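PDB 1G9U: outer protein YOPM, which probably acts as a secreted leucine-rich-repeat effector that alters host cell physiology and promotes bacterial survival in host tissues. Local coordinates for residues Ser153-Ile158 against Asp170-Leu175. Numbering follows the deposited sequence.
Sequences SFLKII and DLPPSL
Lys156 and Leu175 bring the two backbones closest, with 4.3 Å between their CA atoms, whereas at Ser153 and Pro172 the gap has widened to 6.1 Å. Residues 153-158 run from a loop into the strand that begins at Ile157. On the other side, residues 172-175 form a type I beta turn closed by the bond from Leu175 N to Pro172 O. This is how a leucine-rich-repeat solenoid advances: the approach to one strand is matched, one coil later, by the approach to the next.

The polar link is made by Ser174, which points its hydroxyl across the gap. A chi1 of 36° sets OG between the backbone N and the carbonyl carbon, from where Ser174 OG donates to Leu155 O at 3.2 Å. The donor lies well above the carbonyl plane, 46° out of it, and the C=O...OG angle is 127°. The same carbonyl oxygen also receives a CA-H...O contact from Leu175, so two neighbouring residues of the turn converge on one acceptor.

Apolar groups close the inner side. The ring of Pro172 sets its CG against Leu155 CB at 3.7 Å. With CG anti to the backbone N, Leu175 extends CD1 to 4.1 Å from Ile158 CD1, the two side chains crossing at about a right angle; Leu171 adds its CD2 beside that same isoleucine methyl.

The interior formed here continues through both adjacent coils. Leu155 packs on Leu136 of strand 135-137, Ile158 and Leu171 rest on Ile178 of strand 177-179, and, just ahead of strand 157-159, Lys156 makes backbone hydrogen bonds to Glu134 on one flank and to Glu176 and Phe177 on the other, extending the parallel pairing beyond the strand ends.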
ATOM      1  N   SER A 153     -28.125  -4.532  38.295  1.00 34.34           N
ATOM      2  CA  SER A 153     -27.919  -3.363  39.105  1.00 36.66           C
ATOM      3  C   SER A 153     -26.479  -2.996  39.325  1.00 34.41           C
ATOM      4  O   SER A 153     -26.096  -1.986  39.929  1.00 44.21           O
ATOM      5  CB  SER A 153     -28.606  -3.688  40.456  1.00 49.88           C
ATOM      6  OG  SER A 153     -29.980  -4.006  40.200  1.00 64.08           O
ATOM      7  N   PHE A 154     -25.495  -3.768  38.842  1.00 34.74           N
ATOM      8  CA  PHE A 154     -24.167  -3.195  39.106  1.00 25.25           C
ATOM      9  C   PHE A 154     -23.336  -3.231  37.827  1.00 24.66           C
ATOM     10  O   PHE A 154     -22.142  -3.001  37.975  1.00 30.21           O
ATOM     11  CB  PHE A 154     -23.403  -3.920  40.179  1.00 36.03           C
ATOM     12  CG  PHE A 154     -24.214  -4.207  41.426  1.00 48.01           C
ATOM     13  CD1 PHE A 154     -25.207  -5.169  41.453  1.00 56.61           C
ATOM     14  CD2 PHE A 154     -23.937  -3.455  42.555  1.00 54.91           C
ATOM     15  CE1 PHE A 154     -25.953  -5.371  42.597  1.00 63.16           C
ATOM     16  CE2 PHE A 154     -24.647  -3.664  43.719  1.00 59.53           C
ATOM     17  CZ  PHE A 154     -25.649  -4.619  43.719  1.00 64.41           C
ATOM     18  N   LEU A 155     -23.981  -3.552  36.706  1.00 20.38           N
ATOM     19  CA  LEU A 155     -23.237  -3.562  35.455  1.00 20.72           C
ATOM     20  C   LEU A 155     -22.778  -2.143  35.126  1.00 15.78           C
ATOM     21  O   LEU A 155     -23.668  -1.331  34.914  1.00 15.67           O
ATOM     22  CB  LEU A 155     -24.151  -3.932  34.287  1.00 22.37           C
ATOM     23  CG  LEU A 155     -23.758  -5.222  33.553  1.00 26.59           C
ATOM     24  CD1 LEU A 155     -24.692  -5.436  32.382  1.00 22.80           C
ATOM     25  CD2 LEU A 155     -22.280  -5.218  33.187  1.00 27.06           C
ATOM     26  N   LYS A 156     -21.503  -1.877  35.102  1.00 20.24           N
ATOM     27  CA  LYS A 156     -20.904  -0.586  34.836  1.00 20.06           C
ATOM     28  C   LYS A 156     -20.433  -0.471  33.391  1.00 22.05           C
ATOM     29  O   LYS A 156     -20.615   0.561  32.769  1.00 24.26           O
ATOM     30  CB  LYS A 156     -19.676  -0.434  35.752  1.00 20.80           C
ATOM     31  CG  LYS A 156     -20.139   0.105  37.113  1.00 27.28           C
ATOM     32  CD  LYS A 156     -19.255  -0.245  38.284  1.00 41.06           C
ATOM     33  CE  LYS A 156     -20.102  -0.656  39.489  1.00 53.55           C
ATOM     34  NZ  LYS A 156     -21.255   0.269  39.707  1.00 74.43           N
ATOM     35  N   ILE A 157     -19.841  -1.568  32.948  1.00 19.74           N
ATOM     36  CA  ILE A 157     -19.257  -1.691  31.635  1.00 18.44           C
ATOM     37  C   ILE A 157     -19.717  -2.941  30.895  1.00 22.81           C
ATOM     38  O   ILE A 157     -19.634  -4.061  31.378  1.00 21.48           O
ATOM     39  CB  ILE A 157     -17.728  -1.828  31.688  1.00 14.83           C
ATOM     40  CG1 ILE A 157     -17.044  -0.673  32.408  1.00 18.78           C
ATOM     41  CG2 ILE A 157     -17.231  -2.002  30.267  1.00 18.89           C
ATOM     42  CD1 ILE A 157     -15.693  -1.131  32.929  1.00 41.30           C
ATOM     43  N   ILE A 158     -20.205  -2.672  29.691  1.00 21.83           N
ATOM     44  CA  ILE A 158     -20.697  -3.761  28.875  1.00 20.93           C
ATOM     45  C   ILE A 158     -19.982  -3.684  27.527  1.00 26.10           C
ATOM     46  O   ILE A 158     -19.984  -2.651  26.863  1.00 25.29           O
ATOM     47  CB  ILE A 158     -22.206  -3.671  28.627  1.00 21.59           C
ATOM     48  CG1 ILE A 158     -23.123  -3.904  29.819  1.00 19.68           C
ATOM     49  CG2 ILE A 158     -22.549  -4.621  27.470  1.00 26.70           C
ATOM     50  CD1 ILE A 158     -24.589  -3.590  29.560  1.00 15.58           C
ATOM     51  N   ASP A 170     -32.835  -3.112  27.186  1.00 29.04           N
ATOM     52  CA  ASP A 170     -32.767  -1.904  27.991  1.00 22.29           C
ATOM     53  C   ASP A 170     -31.564  -2.150  28.909  1.00 19.98           C
ATOM     54  O   ASP A 170     -31.205  -3.275  29.224  1.00 26.70           O
ATOM     55  CB  ASP A 170     -34.029  -1.572  28.760  1.00 31.85           C
ATOM     56  CG  ASP A 170     -35.177  -1.062  27.913  1.00 35.01           C
ATOM     57  OD1 ASP A 170     -34.914  -0.206  27.052  1.00 37.95           O
ATOM     58  OD2 ASP A 170     -36.344  -1.486  28.065  1.00 59.35           O
ATOM     59  N   LEU A 171     -30.971  -1.019  29.224  1.00 24.11           N
ATOM     60  CA  LEU A 171     -29.716  -0.946  29.947  1.00 32.39           C
ATOM     61  C   LEU A 171     -29.889  -0.614  31.410  1.00 25.26           C
ATOM     62  O   LEU A 171     -30.807   0.138  31.733  1.00 35.56           O
ATOM     63  CB  LEU A 171     -28.937   0.095  29.114  1.00 29.72           C
ATOM     64  CG  LEU A 171     -28.681  -0.358  27.664  1.00 29.35           C
ATOM     65  CD1 LEU A 171     -27.785   0.664  26.993  1.00 22.74           C
ATOM     66  CD2 LEU A 171     -28.003  -1.727  27.632  1.00 20.20           C
ATOM     67  N   PRO A 172     -29.061  -1.079  32.333  1.00 23.77           N
ATOM     68  CA  PRO A 172     -29.223  -0.726  33.767  1.00 24.29           C
ATOM     69  C   PRO A 172     -28.716   0.687  34.061  1.00 30.34           C
ATOM     70  O   PRO A 172     -27.801   1.184  33.362  1.00 23.26           O
ATOM     71  CB  PRO A 172     -28.359  -1.809  34.409  1.00 24.05           C
ATOM     72  CG  PRO A 172     -27.204  -1.986  33.450  1.00 23.37           C
ATOM     73  CD  PRO A 172     -27.836  -1.856  32.083  1.00 21.37           C
ATOM     74  N   PRO A 173     -29.248   1.443  35.031  1.00 32.48           N
ATOM     75  CA  PRO A 173     -28.928   2.873  35.217  1.00 26.16           C
ATOM     76  C   PRO A 173     -27.550   3.105  35.780  1.00 23.14           C
ATOM     77  O   PRO A 173     -27.060   4.216  35.905  1.00 18.73           O
ATOM     78  CB  PRO A 173     -29.945   3.390  36.243  1.00 26.88           C
ATOM     79  CG  PRO A 173     -30.402   2.174  36.956  1.00 22.47           C
ATOM     80  CD  PRO A 173     -30.194   0.998  36.054  1.00 31.57           C
ATOM     81  N   SER A 174     -26.979   1.948  36.156  1.00 24.26           N
ATOM     82  CA  SER A 174     -25.603   2.049  36.654  1.00 27.34           C
ATOM     83  C   SER A 174     -24.611   2.024  35.493  1.00 27.40           C
ATOM     84  O   SER A 174     -23.410   2.079  35.714  1.00 28.33           O
ATOM     85  CB  SER A 174     -25.264   0.825  37.511  1.00 25.08           C
ATOM     86  OG  SER A 174     -25.880  -0.348  36.987  1.00 26.87           O
ATOM     87  N   LEU A 175     -25.133   1.818  34.284  1.00 23.45           N
ATOM     88  CA  LEU A 175     -24.220   1.656  33.156  1.00 16.56           C
ATOM     89  C   LEU A 175     -23.317   2.868  33.033  1.00 19.07           C
ATOM     90  O   LEU A 175     -23.749   4.016  33.014  1.00 22.80           O
ATOM     91  CB  LEU A 175     -25.032   1.506  31.877  1.00 16.70           C
ATOM     92  CG  LEU A 175     -24.225   1.189  30.616  1.00 23.22           C
ATOM     93  CD1 LEU A 175     -23.268   0.044  30.899  1.00 13.03           C
ATOM     94  CD2 LEU A 175     -25.164   0.903  29.452  1.00 25.04           C
TER